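Local coordinates for glycosyl hydrolases family 2, sugar binding domain protein (Bacteroides uniformis str. 3978 T3 ii, PDB 6D1P) that probably hydrolyses O-glycosidic bonds as a beta-glucuronidase of glycosyl hydrolase family 2 from a human gut bacterium, at residues A[381-386]-A[417-422]. Numbering follows the deposited sequence.
Sequences LLVWEE and HPSVIL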
loop_
_atom_site.group_PDB
_atom_site.type_symbol
_atom_site.label_atom_id
_atom_site.label_comp_id
_atom_site.label_asym_id
_atom_site.label_seq_id
_atom_site.Cartn_x
_atom_site.Cartn_y
_atom_site.Cartn_z
ATOM N N LEU A 381 -33.431 14.558 17.345
ATOM C CA LEU A 381 -33.144 13.132 17.281
ATOM C C LEU A 381 -32.579 12.714 18.621
ATOM O O LEU A 381 -31.548 13.245 19.050
ATOM C CB LEU A 381 -32.144 12.805 16.164
ATOM C CG LEU A 381 -32.629 13.018 14.732
ATOM C CD1 LEU A 381 -31.517 12.663 13.727
ATOM C CD2 LEU A 381 -33.882 12.201 14.450
ATOM N N LEU A 382 -33.250 11.776 19.278
ATOM C CA LEU A 382 -32.686 11.183 20.476
ATOM C C LEU A 382 -31.495 10.301 20.094
ATOM O O LEU A 382 -31.416 9.791 18.971
ATOM C CB LEU A 382 -33.758 10.392 21.225
ATOM C CG LEU A 382 -34.781 11.271 21.954
ATOM C CD1 LEU A 382 -36.043 10.505 22.228
ATOM C CD2 LEU A 382 -34.188 11.797 23.243
ATOM N N VAL A 383 -30.570 10.110 21.045
ATOM C CA VAL A 383 -29.259 9.530 20.758
ATOM C C VAL A 383 -28.899 8.430 21.751
ATOM O O VAL A 383 -29.052 8.603 22.970
ATOM C CB VAL A 383 -28.153 10.598 20.759
ATOM C CG1 VAL A 383 -26.796 9.931 20.600
ATOM C CG2 VAL A 383 -28.407 11.628 19.656
ATOM N N TRP A 384 -28.410 7.304 21.208
ATOM C CA TRP A 384 -27.671 6.259 21.908
ATOM C C TRP A 384 -26.249 6.315 21.359
ATOM O O TRP A 384 -26.038 6.122 20.159
ATOM C CB TRP A 384 -28.337 4.891 21.672
ATOM C CG TRP A 384 -27.566 3.570 21.994
ATOM C CD1 TRP A 384 -26.212 3.400 22.099
ATOM C CD2 TRP A 384 -28.142 2.257 22.200
ATOM N NE1 TRP A 384 -25.911 2.083 22.369
ATOM C CE2 TRP A 384 -27.072 1.359 22.432
ATOM C CE3 TRP A 384 -29.450 1.759 22.215
ATOM C CZ2 TRP A 384 -27.274 -0.010 22.679
ATOM C CZ3 TRP A 384 -29.649 0.411 22.437
ATOM C CH2 TRP A 384 -28.568 -0.464 22.677
ATOM N N GLU A 385 -25.281 6.603 22.217
ATOM C CA GLU A 385 -23.882 6.635 21.810
ATOM C C GLU A 385 -23.101 5.704 22.729
ATOM O O GLU A 385 -23.294 5.738 23.950
ATOM C CB GLU A 385 -23.330 8.068 21.872
ATOM C CG GLU A 385 -22.175 8.347 20.920
ATOM C CD GLU A 385 -21.593 9.750 21.084
ATOM O OE1 GLU A 385 -20.943 10.245 20.131
ATOM O OE2 GLU A 385 -21.775 10.360 22.171
ATOM N N GLU A 386 -22.241 4.866 22.148
ATOM C CA GLU A 386 -21.517 3.827 22.882
ATOM C C GLU A 386 -20.020 3.922 22.620
ATOM O O GLU A 386 -19.579 4.521 21.629
ATOM C CB GLU A 386 -21.983 2.412 22.498
ATOM C CG GLU A 386 -21.626 1.976 21.076
ATOM C CD GLU A 386 -22.460 0.794 20.603
ATOM O OE1 GLU A 386 -23.673 0.722 20.967
ATOM O OE2 GLU A 386 -21.920 -0.048 19.849
ATOM N N HIS A 417 -25.473 17.492 25.759
ATOM C CA HIS A 417 -26.419 17.363 24.661
ATOM C C HIS A 417 -27.723 16.768 25.166
ATOM O O HIS A 417 -27.725 15.635 25.665
ATOM C CB HIS A 417 -25.851 16.500 23.549
ATOM C CG HIS A 417 -24.681 17.117 22.860
ATOM N ND1 HIS A 417 -24.815 18.112 21.918
ATOM C CD2 HIS A 417 -23.353 16.903 22.997
ATOM C CE1 HIS A 417 -23.622 18.479 21.493
ATOM N NE2 HIS A 417 -22.716 17.758 22.130
ATOM N N PRO A 418 -28.844 17.477 25.053
ATOM C CA PRO A 418 -30.117 16.878 25.468
ATOM C C PRO A 418 -30.516 15.694 24.616
ATOM O O PRO A 418 -31.271 14.842 25.097
ATOM C CB PRO A 418 -31.114 18.037 25.334
ATOM C CG PRO A 418 -30.507 18.922 24.299
ATOM C CD PRO A 418 -29.020 18.832 24.510
ATOM N N SER A 419 -30.021 15.594 23.373
ATOM C CA SER A 419 -30.422 14.481 22.518
ATOM C C SER A 419 -30.005 13.129 23.088
ATOM O O SER A 419 -30.617 12.111 22.746
ATOM C CB SER A 419 -29.852 14.654 21.104
ATOM O OG SER A 419 -28.434 14.611 21.106
ATOM N N VAL A 420 -29.002 13.095 23.958
ATOM C CA VAL A 420 -28.406 11.839 24.400
ATOM C C VAL A 420 -29.153 11.310 25.616
ATOM O O VAL A 420 -29.204 11.966 26.662
ATOM C CB VAL A 420 -26.916 12.012 24.724
ATOM C CG1 VAL A 420 -26.394 10.754 25.385
ATOM C CG2 VAL A 420 -26.123 12.335 23.441
ATOM N N ILE A 421 -29.691 10.104 25.493
ATOM C CA ILE A 421 -30.326 9.441 26.620
ATOM C C ILE A 421 -29.655 8.125 26.996
ATOM O O ILE A 421 -29.884 7.630 28.110
ATOM C CB ILE A 421 -31.826 9.216 26.347
ATOM C CG1 ILE A 421 -32.008 8.442 25.056
ATOM C CG2 ILE A 421 -32.534 10.531 26.225
ATOM C CD1 ILE A 421 -33.386 7.976 24.839
ATOM N N LEU A 422 -28.824 7.535 26.137
ATOM C CA LEU A 422 -28.233 6.242 26.432
ATOM C C LEU A 422 -26.741 6.274 26.161
ATOM O O LEU A 422 -26.319 6.640 25.062
ATOM C CB LEU A 422 -28.889 5.126 25.616
ATOM C CG LEU A 422 -30.309 4.753 26.047
ATOM C CD1 LEU A 422 -30.969 3.864 25.016
ATOM C CD2 LEU A 422 -30.331 4.096 27.429
#
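Val383 overlaps Val420 on the side of the sheet that faces helix 370-379, its CG1 lying 3.8 Å from Val420 CG2. Val383 CG1 stands anti to its backbone N (chi1 174°), which leaves Val383 CG2 beside that N and 3.3 Å from Ser419 OG; this hydroxyl is hydrogen-bonded to Asp377 of the same helix. On the other side of the sheet, Leu422 reaches the six-membered part of the Trp384 indole obliquely, and Leu422 CD1 lies 3.8 Å from Trp384 CE3. Leu382 CD2 and Ile421 CG2 meet methyl to methyl at 3.6 Å, with Ile421 also packed on Phe308 and Phe310. The backbones pair in the parallel sense, although the short segment axes diverge by 54°. Val383 O takes two amides, a straight bond from Ile421 N (3.0 Å, 164°) and a weak one from Leu422 N, where a beta bulge lets Trp384 pair with Leu422. Glu385 N then bonds to Leu422 O at 3.0 Å, while Val383 N makes a weak bond to Ser419 O. The Glu385 carboxylate is held by His414 ND1 and the backbone N of Gln368. The pair closes the beta-alpha-beta unit of strand 382-386, helix 397-414 and strand 420-432, the crossover from which the TIM barrel of family 2 glycosidases is built.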